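Local atomic coordinates of putative glycoside hydrolase (Parabacteroides distasonis ATCC 8503, PDB entry 3GYC), a protein that probably hydrolyses glycosidic bonds in carbohydrates, with a cellulase-like domain of the TIM-barrel class. Residues F24-E28 with I56-P60; G33-E37 with C349-F353; E45-Y51 with W357-H363; E305-L309 with L326-T331. One frame throughout, in Å; residues are numbered along the deposited sequence.

Contact 1. Residues F24-E28 with I56-P60; sequences FSWLE and IDAYP
Loops at the C-terminal ends of barrel strands generally pair the polar groups they bury, and here few residues suffice. Segment 24-28 enters the short helix 25-28, with Glu28 N bonded to Phe24 O (3.1 Å); segment 56-60 leaves strand 53-57 after Asp57. The backbones come closest at Phe24 and Asp57, CA to CA 5.1 Å. Trp26, chi1 p, donates a hydrogen bond from NE1 to Asp57 O (3.0 Å), while Ile56 CG2 lies 4.2 Å from the centroid of its five-membered ring, an off-centre CH-pi contact. Tyr59, with phi/psi of 46/52° and chi1 m, donates OH to Glu28 OE2 (2.6 Å), and the same oxygen forms a salt bridge with Arg117; Glu28 OE1 is taken up by Ser84. Leu27 CD2 covers one face of the Tyr59 ring, 4.0 Å from its centroid. Asp57, chi1 t, turns the chain: OD1 accepts from Tyr59 N (2.7 Å), an Asx turn, and also bonds Ser114, whereas OD2 bonds Trp115 N. The unit thus joins the C-terminal ends of adjacent parallel strands 17-23 and 53-57; helix 95-105 packs against Trp26 and Ile56, and helix 130-146 against Ala58 and Pro60.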
loop_
_atom_site.group_PDB
_atom_site.type_symbol
_atom_site.label_atom_id
_atom_site.label_comp_id
_atom_site.label_asym_id
_atom_site.label_seq_id
_atom_site.Cartn_x
_atom_site.Cartn_y
_atom_site.Cartn_z
ATOM N N PHE A 24 5.517 -4.507 -5.826
ATOM C CA PHE A 24 6.460 -5.517 -6.306
ATOM C C PHE A 24 7.177 -5.003 -7.573
ATOM O O PHE A 24 8.070 -5.667 -8.105
ATOM C CB PHE A 24 5.744 -6.872 -6.502
ATOM C CG PHE A 24 4.343 -6.775 -7.041
ATOM C CD1 PHE A 24 4.102 -6.790 -8.419
ATOM C CD2 PHE A 24 3.260 -6.694 -6.182
ATOM C CE1 PHE A 24 2.758 -6.722 -8.908
ATOM C CE2 PHE A 24 1.952 -6.629 -6.666
ATOM C CZ PHE A 24 1.716 -6.638 -8.030
ATOM N N SER A 25 6.858 -3.765 -8.011
ATOM C CA SER A 25 7.518 -3.203 -9.175
ATOM C C SER A 25 9.026 -2.910 -8.947
ATOM O O SER A 25 9.816 -3.023 -9.870
ATOM C CB SER A 25 6.790 -1.953 -9.647
ATOM O OG SER A 25 5.438 -2.192 -10.008
ATOM N N TRP A 26 9.422 -2.571 -7.717
ATOM C CA TRP A 26 10.796 -2.254 -7.415
ATOM C C TRP A 26 11.748 -3.398 -7.800
ATOM O O TRP A 26 12.905 -3.148 -8.185
ATOM C CB TRP A 26 10.951 -1.897 -5.890
ATOM C CG TRP A 26 10.808 -3.097 -5.001
ATOM C CD1 TRP A 26 9.663 -3.614 -4.510
ATOM C CD2 TRP A 26 11.861 -3.953 -4.539
ATOM N NE1 TRP A 26 9.925 -4.756 -3.785
ATOM C CE2 TRP A 26 11.267 -4.964 -3.756
ATOM C CE3 TRP A 26 13.228 -3.972 -4.716
ATOM C CZ2 TRP A 26 12.004 -5.968 -3.157
ATOM C CZ3 TRP A 26 13.954 -4.943 -4.134
ATOM C CH2 TRP A 26 13.352 -5.937 -3.359
ATOM N N LEU A 27 11.276 -4.635 -7.652
ATOM C CA LEU A 27 12.106 -5.791 -7.973
ATOM C C LEU A 27 11.816 -6.299 -9.384
ATOM O O LEU A 27 12.751 -6.695 -10.088
ATOM C CB LEU A 27 11.855 -6.907 -6.945
ATOM C CG LEU A 27 12.739 -8.139 -7.032
ATOM C CD1 LEU A 27 14.219 -7.730 -6.916
ATOM C CD2 LEU A 27 12.273 -9.198 -5.956
ATOM N N GLU A 28 10.554 -6.284 -9.793
ATOM C CA GLU A 28 10.133 -6.893 -11.065
ATOM C C GLU A 28 10.312 -6.089 -12.329
ATOM O O GLU A 28 10.580 -6.656 -13.373
ATOM C CB GLU A 28 8.670 -7.290 -10.975
ATOM C CG GLU A 28 8.531 -8.499 -10.085
ATOM C CD GLU A 28 7.106 -8.962 -9.912
ATOM O OE1 GLU A 28 6.352 -9.009 -10.906
ATOM O OE2 GLU A 28 6.763 -9.400 -8.786
ATOM N N ILE A 56 6.890 -1.380 0.106
ATOM C CA ILE A 56 7.262 -2.347 -0.882
ATOM C C ILE A 56 6.846 -3.752 -0.458
ATOM O O ILE A 56 6.602 -4.045 0.717
ATOM C CB ILE A 56 8.773 -2.375 -1.180
ATOM C CG1 ILE A 56 9.614 -2.753 0.063
ATOM C CG2 ILE A 56 9.271 -1.099 -1.755
ATOM C CD1 ILE A 56 11.092 -2.952 -0.231
ATOM N N ASP A 57 6.803 -4.599 -1.453
ATOM C CA ASP A 57 6.608 -6.026 -1.204
ATOM C C ASP A 57 7.973 -6.617 -0.818
ATOM O O ASP A 57 8.971 -6.446 -1.556
ATOM C CB ASP A 57 6.056 -6.708 -2.445
ATOM C CG ASP A 57 5.551 -8.124 -2.144
ATOM O OD1 ASP A 57 6.062 -8.775 -1.205
ATOM O OD2 ASP A 57 4.573 -8.536 -2.788
ATOM N N ALA A 58 8.014 -7.310 0.327
ATOM C CA ALA A 58 9.243 -7.934 0.865
ATOM C C ALA A 58 9.400 -9.404 0.380
ATOM O O ALA A 58 10.439 -10.022 0.657
ATOM C CB ALA A 58 9.206 -7.921 2.387
ATOM N N TYR A 59 8.363 -9.944 -0.292
ATOM C CA TYR A 59 8.362 -11.357 -0.772
ATOM C C TYR A 59 8.843 -12.301 0.347
ATOM O O TYR A 59 9.756 -13.130 0.132
ATOM C CB TYR A 59 9.283 -11.515 -1.966
ATOM C CG TYR A 59 8.971 -10.724 -3.222
ATOM C CD1 TYR A 59 9.375 -9.411 -3.368
ATOM C CD2 TYR A 59 8.344 -11.337 -4.317
ATOM C CE1 TYR A 59 9.127 -8.705 -4.554
ATOM C CE2 TYR A 59 8.078 -10.640 -5.493
ATOM C CZ TYR A 59 8.488 -9.331 -5.619
ATOM O OH TYR A 59 8.251 -8.637 -6.793
ATOM N N PRO A 60 8.234 -12.202 1.540
ATOM C CA PRO A 60 8.683 -12.996 2.722
ATOM C C PRO A 60 8.600 -14.494 2.497
ATOM O O PRO A 60 9.453 -15.254 2.949
ATOM C CB PRO A 60 7.682 -12.604 3.809
ATOM C CG PRO A 60 6.447 -12.178 3.067
ATOM C CD PRO A 60 6.862 -11.708 1.676
#

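Contact 2. Residues G33-E37 with C349-F353; sequences GAGYE and CGPQF. With EDO (1,2-ethanediol), chain C.
Two irregular loops can pack closely where glycines leave room for neighbouring rings, as segments 33-37 and 349-353 illustrate. Their nearest CA atoms are those of Gly35 and Gln352, 5.0 Å apart, and Gly35 (phi/psi 121/-32°) has backbone angles that a side chain would not tolerate. In the second segment, Cys349 leads in with its carbonyl held by Thr20 and Trp22. Gly350 is extended, at -158/166°, with CA 3.6 Å from Tyr36 OH; a CB here would collide with that hydroxyl. It begins a type I turn closed by Phe353 N to Gly350 O (3.1 Å). Pro351 sets CG over the ring face of Tyr36 (chi1 m), 4.0 Å from the centroid, a CH-pi contact, and CG also meets Gly35 O at 3.3 Å. Gln352, chi1 p and chi2 m, curls so that OE1 accepts from Tyr36 OH (2.7 Å); one water links Tyr36 OH (3.1 Å) to Gln352 NE2 (3.0 Å). Gln352 O receives a weak hydrogen bond from O2 of a 1,2-ethanediol (3.2 Å), probably from the crystallisation liquor. Phe353 occupies the N-cap position, directly before helix 354-357. Such pairing of loops following the first and last strands, 17-23 and 340-343, belongs to TIM-barrel closure.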
loop_
_atom_site.group_PDB
_atom_site.type_symbol
_atom_site.label_atom_id
_atom_site.label_comp_id
_atom_site.label_asym_id
_atom_site.label_seq_id
_atom_site.Cartn_x
_atom_site.Cartn_y
_atom_site.Cartn_z
ATOM N N GLY A 33 13.609 -0.204 -19.960
ATOM C CA GLY A 33 12.594 0.820 -19.900
ATOM C C GLY A 33 11.447 0.580 -18.941
ATOM O O GLY A 33 10.520 1.376 -18.875
ATOM N N ALA A 34 11.541 -0.446 -18.112
ATOM C CA ALA A 34 10.400 -0.833 -17.244
ATOM C C ALA A 34 10.187 0.138 -16.062
ATOM O O ALA A 34 9.122 0.204 -15.482
ATOM C CB ALA A 34 10.554 -2.273 -16.770
ATOM N N GLY A 35 11.219 0.920 -15.746
ATOM C CA GLY A 35 11.113 1.924 -14.736
ATOM C C GLY A 35 12.035 1.853 -13.560
ATOM O O GLY A 35 12.400 2.894 -13.038
ATOM N N TYR A 36 12.413 0.636 -13.154
ATOM C CA TYR A 36 13.179 0.431 -11.951
ATOM C C TYR A 36 14.544 -0.238 -12.112
ATOM O O TYR A 36 15.076 -0.783 -11.172
ATOM C CB TYR A 36 12.337 -0.305 -10.931
ATOM C CG TYR A 36 11.065 0.381 -10.576
ATOM C CD1 TYR A 36 9.948 0.305 -11.420
ATOM C CD2 TYR A 36 10.952 1.116 -9.401
ATOM C CE1 TYR A 36 8.728 0.928 -11.089
ATOM C CE2 TYR A 36 9.743 1.755 -9.064
ATOM C CZ TYR A 36 8.658 1.679 -9.923
ATOM O OH TYR A 36 7.498 2.341 -9.569
ATOM N N GLU A 37 15.102 -0.127 -13.314
ATOM C CA GLU A 37 16.428 -0.634 -13.612
ATOM C C GLU A 37 17.533 0.003 -12.772
ATOM O O GLU A 37 18.408 -0.709 -12.279
ATOM C CB GLU A 37 16.760 -0.439 -15.070
ATOM C CG GLU A 37 15.922 -1.248 -16.051
ATOM C CD GLU A 37 16.218 -0.786 -17.465
ATOM O OE1 GLU A 37 15.605 0.201 -17.933
ATOM O OE2 GLU A 37 17.090 -1.405 -18.108
ATOM N N CYS A 349 2.502 6.716 -8.181
ATOM C CA CYS A 349 3.616 7.524 -7.833
ATOM C C CYS A 349 4.947 6.770 -8.018
ATOM O O CYS A 349 5.705 6.553 -7.060
ATOM C CB CYS A 349 3.446 7.992 -6.406
ATOM S SG CYS A 349 4.514 9.364 -6.031
ATOM N N GLY A 350 5.243 6.477 -9.270
ATOM C CA GLY A 350 6.452 5.765 -9.651
ATOM C C GLY A 350 6.831 6.022 -11.096
ATOM O O GLY A 350 6.009 6.480 -11.885
ATOM N N PRO A 351 8.065 5.649 -11.472
ATOM C CA PRO A 351 8.605 6.007 -12.771
ATOM C C PRO A 351 7.948 5.359 -14.005
ATOM O O PRO A 351 8.067 5.914 -15.101
ATOM C CB PRO A 351 10.099 5.686 -12.619
ATOM C CG PRO A 351 10.190 4.750 -11.510
ATOM C CD PRO A 351 9.100 5.070 -10.583
ATOM N N GLN A 352 7.168 4.298 -13.846
ATOM C CA GLN A 352 6.453 3.739 -14.987
ATOM C C GLN A 352 5.131 4.457 -15.333
ATOM O O GLN A 352 4.478 4.089 -16.291
ATOM C CB GLN A 352 6.185 2.231 -14.808
ATOM C CG GLN A 352 5.034 1.797 -13.847
ATOM C CD GLN A 352 5.356 1.753 -12.372
ATOM O OE1 GLN A 352 6.024 2.653 -11.790
ATOM N NE2 GLN A 352 4.874 0.683 -11.728
ATOM N N PHE A 353 4.710 5.428 -14.522
ATOM C CA PHE A 353 3.495 6.212 -14.781
ATOM C C PHE A 353 4.021 7.598 -15.119
ATOM O O PHE A 353 4.008 8.503 -14.292
ATOM C CB PHE A 353 2.553 6.201 -13.571
ATOM C CG PHE A 353 2.102 4.840 -13.183
ATOM C CD1 PHE A 353 1.151 4.172 -13.958
ATOM C CD2 PHE A 353 2.630 4.194 -12.047
ATOM C CE1 PHE A 353 0.723 2.906 -13.614
ATOM C CE2 PHE A 353 2.218 2.920 -11.700
ATOM C CZ PHE A 353 1.262 2.274 -12.487
HETATM C C1 EDO C . 4.696 4.643 -19.613
HETATM O O1 EDO C . 4.573 5.013 -21.034
HETATM C C2 EDO C . 5.527 3.400 -19.308
HETATM O O2 EDO C . 4.745 2.259 -18.891
HETATM O O HOH W 1 9.196 3.955 -17.401
HETATM O O HOH W 2 4.894 0.957 -8.753
#

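Contact 3. Residues E45-Y51 with W357-H363; sequences ELSERGY and WRDVEWH
Arg49 lays its guanidinium flat on the indole of Trp357, centres 3.9 Å apart and planes at 15°, a cation-pi stack on the outside of the TIM barrel between the end of helix 39-48 and Trp357, which closes helix 354-357 just before helix 360-371. The extended arginine (chi1 m, chi2 and chi3 t) also places CD 3.7 Å from the centroid of the six-membered ring of Trp357. From the opposite face Val360 CG2 approaches Arg49 NH2 at 3.5 Å, so the cation is sandwiched. Arg49 NE and NH2 both hydrogen-bond to Trp357 O (2.9 and 2.8 Å), and Arg49 NH1 to Glu45 O (2.9 Å). Glu45, chi1 m, returns the favour, its OE1 accepting from Trp357 NE1 at 2.8 Å in an almost linear bond, while Leu46 CD1 touches Trp357 CH2 (3.7 Å). The backbones are nearest at Arg49 and His363, CA to CA 5.3 Å. Helix 39-48 ends in a Schellman motif at Gly50 (phi/psi 96/7°); the facing helix starts at the N-cap Asp359, whose OD1 receives Trp362 N (3.2 Å). Beyond Gly50, Tyr51, chi1 m, brings its OH to 2.7 Å from His363 ND1, a hydrogen bond in which either may be the donor.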
loop_
_atom_site.group_PDB
_atom_site.type_symbol
_atom_site.label_atom_id
_atom_site.label_comp_id
_atom_site.label_asym_id
_atom_site.label_seq_id
_atom_site.Cartn_x
_atom_site.Cartn_y
_atom_site.Cartn_z
ATOM N N GLU A 45 15.137 10.696 -7.908
ATOM C CA GLU A 45 13.919 11.318 -8.467
ATOM C C GLU A 45 12.793 11.391 -7.433
ATOM O O GLU A 45 12.046 12.370 -7.328
ATOM C CB GLU A 45 13.466 10.564 -9.715
ATOM C CG GLU A 45 14.370 10.740 -10.920
ATOM C CD GLU A 45 13.976 9.880 -12.153
ATOM O OE1 GLU A 45 12.903 9.232 -12.204
ATOM O OE2 GLU A 45 14.795 9.816 -13.097
ATOM N N LEU A 46 12.641 10.314 -6.693
ATOM C CA LEU A 46 11.701 10.221 -5.603
ATOM C C LEU A 46 12.007 11.314 -4.548
ATOM O O LEU A 46 11.113 12.008 -4.120
ATOM C CB LEU A 46 11.823 8.830 -4.924
ATOM C CG LEU A 46 10.794 8.555 -3.833
ATOM C CD1 LEU A 46 9.404 8.589 -4.470
ATOM C CD2 LEU A 46 11.047 7.278 -3.048
ATOM N N SER A 47 13.256 11.431 -4.128
ATOM C CA SER A 47 13.640 12.466 -3.125
ATOM C C SER A 47 13.463 13.873 -3.647
ATOM O O SER A 47 13.062 14.755 -2.901
ATOM C CB SER A 47 15.085 12.303 -2.705
ATOM O OG SER A 47 15.247 11.074 -2.043
ATOM N N GLU A 48 13.817 14.087 -4.914
ATOM C CA GLU A 48 13.652 15.393 -5.582
ATOM C C GLU A 48 12.162 15.803 -5.536
ATOM O O GLU A 48 11.829 16.984 -5.437
ATOM C CB GLU A 48 14.136 15.278 -7.030
ATOM C CG GLU A 48 13.950 16.516 -7.886
ATOM C CD GLU A 48 14.257 16.330 -9.397
ATOM O OE1 GLU A 48 14.254 15.174 -9.939
ATOM O OE2 GLU A 48 14.440 17.383 -10.078
ATOM N N ARG A 49 11.259 14.836 -5.641
ATOM C CA ARG A 49 9.835 15.092 -5.564
ATOM C C ARG A 49 9.367 15.295 -4.104
ATOM O O ARG A 49 8.246 15.725 -3.883
ATOM C CB ARG A 49 9.054 13.978 -6.263
ATOM C CG ARG A 49 9.318 14.001 -7.737
ATOM C CD ARG A 49 9.006 12.721 -8.424
ATOM N NE ARG A 49 9.044 12.897 -9.855
ATOM C CZ ARG A 49 10.129 13.106 -10.592
ATOM N NH1 ARG A 49 11.344 13.221 -10.051
ATOM N NH2 ARG A 49 9.998 13.251 -11.896
ATOM N N GLY A 50 10.231 14.979 -3.128
ATOM C CA GLY A 50 9.941 15.209 -1.708
ATOM C C GLY A 50 9.379 14.034 -0.935
ATOM O O GLY A 50 8.958 14.208 0.202
ATOM N N TYR A 51 9.326 12.845 -1.552
ATOM C CA TYR A 51 8.862 11.657 -0.844
ATOM C C TYR A 51 10.025 11.150 0.016
ATOM O O TYR A 51 11.182 11.232 -0.389
ATOM C CB TYR A 51 8.378 10.534 -1.818
ATOM C CG TYR A 51 7.188 10.995 -2.594
ATOM C CD1 TYR A 51 5.922 10.918 -2.059
ATOM C CD2 TYR A 51 7.347 11.610 -3.844
ATOM C CE1 TYR A 51 4.813 11.449 -2.749
ATOM C CE2 TYR A 51 6.230 12.139 -4.554
ATOM C CZ TYR A 51 4.984 12.042 -3.998
ATOM O OH TYR A 51 3.889 12.599 -4.645
ATOM N N TRP A 357 4.393 10.827 -12.798
ATOM C CA TRP A 357 5.715 11.089 -12.258
ATOM C C TRP A 357 6.357 12.377 -12.727
ATOM O O TRP A 357 7.184 12.942 -12.025
ATOM C CB TRP A 357 6.618 9.932 -12.670
ATOM C CG TRP A 357 7.969 9.745 -11.990
ATOM C CD1 TRP A 357 9.196 9.737 -12.603
ATOM C CD2 TRP A 357 8.220 9.411 -10.617
ATOM N NE1 TRP A 357 10.188 9.437 -11.678
ATOM C CE2 TRP A 357 9.615 9.241 -10.465
ATOM C CE3 TRP A 357 7.417 9.297 -9.500
ATOM C CZ2 TRP A 357 10.202 8.941 -9.243
ATOM C CZ3 TRP A 357 7.991 9.008 -8.293
ATOM C CH2 TRP A 357 9.388 8.827 -8.169
ATOM N N ARG A 358 5.988 12.842 -13.917
ATOM C CA ARG A 358 6.723 13.922 -14.533
ATOM C C ARG A 358 6.646 15.333 -13.947
ATOM O O ARG A 358 7.670 16.026 -13.949
ATOM C CB ARG A 358 6.417 13.999 -16.024
ATOM C CG ARG A 358 4.996 14.397 -16.363
ATOM C CD ARG A 358 4.748 14.412 -17.917
ATOM N NE ARG A 358 5.561 13.418 -18.668
ATOM C CZ ARG A 358 5.468 13.205 -19.990
ATOM N NH1 ARG A 358 4.559 13.835 -20.707
ATOM N NH2 ARG A 358 6.279 12.328 -20.575
ATOM N N ASP A 359 5.493 15.762 -13.444
ATOM C CA ASP A 359 5.312 17.180 -12.962
ATOM C C ASP A 359 5.952 17.324 -11.553
ATOM O O ASP A 359 5.268 17.168 -10.554
ATOM C CB ASP A 359 3.793 17.482 -12.998
ATOM C CG ASP A 359 3.413 18.883 -12.570
ATOM O OD1 ASP A 359 4.272 19.683 -12.117
ATOM O OD2 ASP A 359 2.187 19.173 -12.681
ATOM N N VAL A 360 7.260 17.595 -11.501
ATOM C CA VAL A 360 8.013 17.631 -10.247
ATOM C C VAL A 360 7.456 18.644 -9.235
ATOM O O VAL A 360 7.370 18.323 -8.060
ATOM C CB VAL A 360 9.526 17.866 -10.473
ATOM C CG1 VAL A 360 10.220 18.063 -9.165
ATOM C CG2 VAL A 360 10.178 16.699 -11.226
ATOM N N GLU A 361 7.023 19.825 -9.697
ATOM C CA GLU A 361 6.479 20.860 -8.808
ATOM C C GLU A 361 5.158 20.468 -8.169
ATOM O O GLU A 361 4.930 20.810 -7.022
ATOM C CB GLU A 361 6.376 22.236 -9.507
ATOM C CG GLU A 361 7.710 22.805 -9.977
ATOM C CD GLU A 361 8.790 22.780 -8.896
ATOM O OE1 GLU A 361 8.555 23.307 -7.774
ATOM O OE2 GLU A 361 9.883 22.198 -9.171
ATOM N N TRP A 362 4.303 19.736 -8.890
ATOM C CA TRP A 362 3.047 19.217 -8.335
ATOM C C TRP A 362 3.332 18.302 -7.146
ATOM O O TRP A 362 2.662 18.377 -6.091
ATOM C CB TRP A 362 2.311 18.419 -9.375
ATOM C CG TRP A 362 0.971 17.894 -8.989
ATOM C CD1 TRP A 362 -0.242 18.506 -9.190
ATOM C CD2 TRP A 362 0.677 16.601 -8.439
ATOM N NE1 TRP A 362 -1.262 17.682 -8.793
ATOM C CE2 TRP A 362 -0.724 16.499 -8.335
ATOM C CE3 TRP A 362 1.451 15.533 -8.039
ATOM C CZ2 TRP A 362 -1.353 15.381 -7.810
ATOM C CZ3 TRP A 362 0.820 14.415 -7.500
ATOM C CH2 TRP A 362 -0.567 14.348 -7.400
ATOM N N HIS A 363 4.348 17.460 -7.303
ATOM C CA HIS A 363 4.749 16.589 -6.188
ATOM C C HIS A 363 5.320 17.377 -5.036
ATOM O O HIS A 363 4.921 17.156 -3.917
ATOM C CB HIS A 363 5.743 15.530 -6.617
ATOM C CG HIS A 363 5.168 14.523 -7.555
ATOM N ND1 HIS A 363 4.408 13.456 -7.115
ATOM C CD2 HIS A 363 5.236 14.417 -8.906
ATOM C CE1 HIS A 363 4.039 12.734 -8.164
ATOM N NE2 HIS A 363 4.538 13.286 -9.259
#

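Contact 4. Residues E305-L309 with L326-T331; sequences ECWGL and LCELGT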
loop_
_atom_site.group_PDB
_atom_site.type_symbol
_atom_site.label_atom_id
_atom_site.label_comp_id
_atom_site.label_asym_id
_atom_site.label_seq_id
_atom_site.Cartn_x
_atom_site.Cartn_y
_atom_site.Cartn_z
ATOM N N GLU A 305 -2.601 3.695 -1.158
ATOM C CA GLU A 305 -3.381 3.416 -2.342
ATOM C C GLU A 305 -4.607 4.343 -2.305
ATOM O O GLU A 305 -5.459 4.224 -1.452
ATOM C CB GLU A 305 -3.740 1.933 -2.391
ATOM C CG GLU A 305 -2.501 0.988 -2.356
ATOM C CD GLU A 305 -2.819 -0.408 -2.946
ATOM O OE1 GLU A 305 -3.487 -0.457 -3.995
ATOM O OE2 GLU A 305 -2.375 -1.452 -2.405
ATOM N N CYS A 306 -4.629 5.278 -3.248
ATOM C CA CYS A 306 -5.509 6.413 -3.219
ATOM C C CYS A 306 -5.201 7.241 -4.467
ATOM O O CYS A 306 -4.276 6.871 -5.219
ATOM C CB CYS A 306 -5.122 7.215 -1.978
ATOM S SG CYS A 306 -3.283 7.474 -1.956
ATOM N N TRP A 307 -5.956 8.313 -4.756
ATOM C CA TRP A 307 -7.167 8.731 -4.054
ATOM C C TRP A 307 -8.348 8.795 -5.018
ATOM O O TRP A 307 -9.482 8.992 -4.579
ATOM C CB TRP A 307 -7.049 10.158 -3.449
ATOM C CG TRP A 307 -6.010 10.348 -2.360
ATOM C CD1 TRP A 307 -4.775 10.849 -2.519
ATOM C CD2 TRP A 307 -6.155 10.062 -0.969
ATOM N NE1 TRP A 307 -4.104 10.858 -1.327
ATOM C CE2 TRP A 307 -4.940 10.397 -0.354
ATOM C CE3 TRP A 307 -7.190 9.547 -0.185
ATOM C CZ2 TRP A 307 -4.718 10.225 0.995
ATOM C CZ3 TRP A 307 -6.975 9.380 1.155
ATOM C CH2 TRP A 307 -5.742 9.715 1.731
ATOM N N GLY A 308 -8.088 8.695 -6.325
ATOM C CA GLY A 308 -9.132 8.870 -7.368
ATOM C C GLY A 308 -9.597 7.587 -8.024
ATOM O O GLY A 308 -10.609 7.016 -7.636
ATOM N N LEU A 309 -8.836 7.133 -9.022
ATOM C CA LEU A 309 -9.129 5.900 -9.720
ATOM C C LEU A 309 -8.215 4.833 -9.169
ATOM O O LEU A 309 -7.062 5.106 -8.795
ATOM C CB LEU A 309 -8.955 6.053 -11.248
ATOM C CG LEU A 309 -10.246 6.314 -12.027
ATOM C CD1 LEU A 309 -10.868 7.649 -11.702
ATOM C CD2 LEU A 309 -10.032 6.182 -13.539
ATOM N N LEU A 326 -8.054 14.996 -8.292
ATOM C CA LEU A 326 -8.648 14.181 -7.238
ATOM C C LEU A 326 -7.568 13.746 -6.242
ATOM O O LEU A 326 -7.835 13.676 -5.026
ATOM C CB LEU A 326 -9.399 12.958 -7.812
ATOM C CG LEU A 326 -10.766 13.191 -8.482
ATOM C CD1 LEU A 326 -11.191 12.002 -9.360
ATOM C CD2 LEU A 326 -11.812 13.521 -7.393
ATOM N N CYS A 327 -6.362 13.468 -6.743
ATOM C CA CYS A 327 -5.267 13.073 -5.843
ATOM C C CYS A 327 -4.817 14.222 -4.965
ATOM O O CYS A 327 -4.584 14.036 -3.787
ATOM C CB CYS A 327 -4.111 12.521 -6.629
ATOM S SG CYS A 327 -4.591 10.840 -7.216
ATOM N N GLU A 328 -4.746 15.416 -5.536
ATOM C CA GLU A 328 -4.343 16.587 -4.793
ATOM C C GLU A 328 -5.370 16.835 -3.673
ATOM O O GLU A 328 -4.998 17.054 -2.502
ATOM C CB GLU A 328 -4.253 17.789 -5.743
ATOM C CG GLU A 328 -3.828 19.090 -5.090
ATOM C CD GLU A 328 -3.730 20.237 -6.063
ATOM O OE1 GLU A 328 -3.499 20.008 -7.267
ATOM O OE2 GLU A 328 -3.878 21.396 -5.619
ATOM N N LEU A 329 -6.652 16.790 -4.034
ATOM C CA LEU A 329 -7.712 17.017 -3.062
ATOM C C LEU A 329 -7.637 16.003 -1.922
ATOM O O LEU A 329 -7.663 16.374 -0.737
ATOM C CB LEU A 329 -9.085 16.973 -3.727
ATOM C CG LEU A 329 -10.273 17.096 -2.787
ATOM C CD1 LEU A 329 -10.275 18.461 -2.110
ATOM C CD2 LEU A 329 -11.588 16.877 -3.532
ATOM N N GLY A 330 -7.520 14.726 -2.288
ATOM C CA GLY A 330 -7.422 13.644 -1.317
ATOM C C GLY A 330 -6.269 13.868 -0.363
ATOM O O GLY A 330 -6.445 13.794 0.869
ATOM N N THR A 331 -5.096 14.168 -0.931
ATOM C CA THR A 331 -3.879 14.363 -0.144
ATOM C C THR A 331 -4.013 15.476 0.890
ATOM O O THR A 331 -3.780 15.245 2.071
ATOM C CB THR A 331 -2.671 14.680 -1.036
ATOM O OG1 THR A 331 -2.497 13.639 -2.001
ATOM C CG2 THR A 331 -1.422 14.797 -0.200
#
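A large ring can rest directly on a helix if the helix offers a glycine, and Trp307 on helix 321-337 is a clear case. The contact packs the loop after barrel strand 301-303 on the helix that returns to strand 340-343, within a beta-alpha-beta unit of the TIM barrel. The peptide bond from Cys306 to Trp307 is cis, although no proline follows it, and Trp307 has chi1 m and chi2 98°, which stands the indole against the helix backbone. Gly330 CA lies over the five-membered ring, 3.9 Å from its centroid, in a CH-pi contact; a CB at this position would clash with Trp307 CG. On the same five-membered ring, Trp307 CD1 meets Cys327 O at 3.4 Å. Thr331, chi1 m, folds its hydroxyl back onto the preceding turn, OG1 donating to Cys327 O (2.8 Å). Leu326 (m, t) and Cys327 (m) complete the surface: CB of Leu326 is 4.1 Å from Gly308 CA, and Cys327 SG is 4.2 Å from Gly308 N, a close fit that leaves little room at Gly308 for a side chain. The fit of loop to helix therefore rests largely on the indole lying against helix backbone, while the clear acceptor for Trp307 NE1 is Ala344 O, just beyond strand 340-343.

How the contacts relate
From the N terminus, the chain leaves strand 17-23 and passes through 24-28, 33-37 and 45-51 before contact 1 closes its short loop at 56-60, tying neighbouring strand ends together. The partners of 33-37 and 45-51 lie some 300 residues on, so contacts 2 and 3 both cross contact 1 and each other, and bring the end of the barrel back to its start. Contact 4, a local closure after strand 301-303, falls within the long loops of both contacts 2 and 3, and in series with contact 1. Direct packing joins neighbours: Ser25 meets Gln352, Cys349 meets Tyr51, and Trp362 touches Cys327, linking contacts 1 to 2, 2 to 3 and 3 to 4.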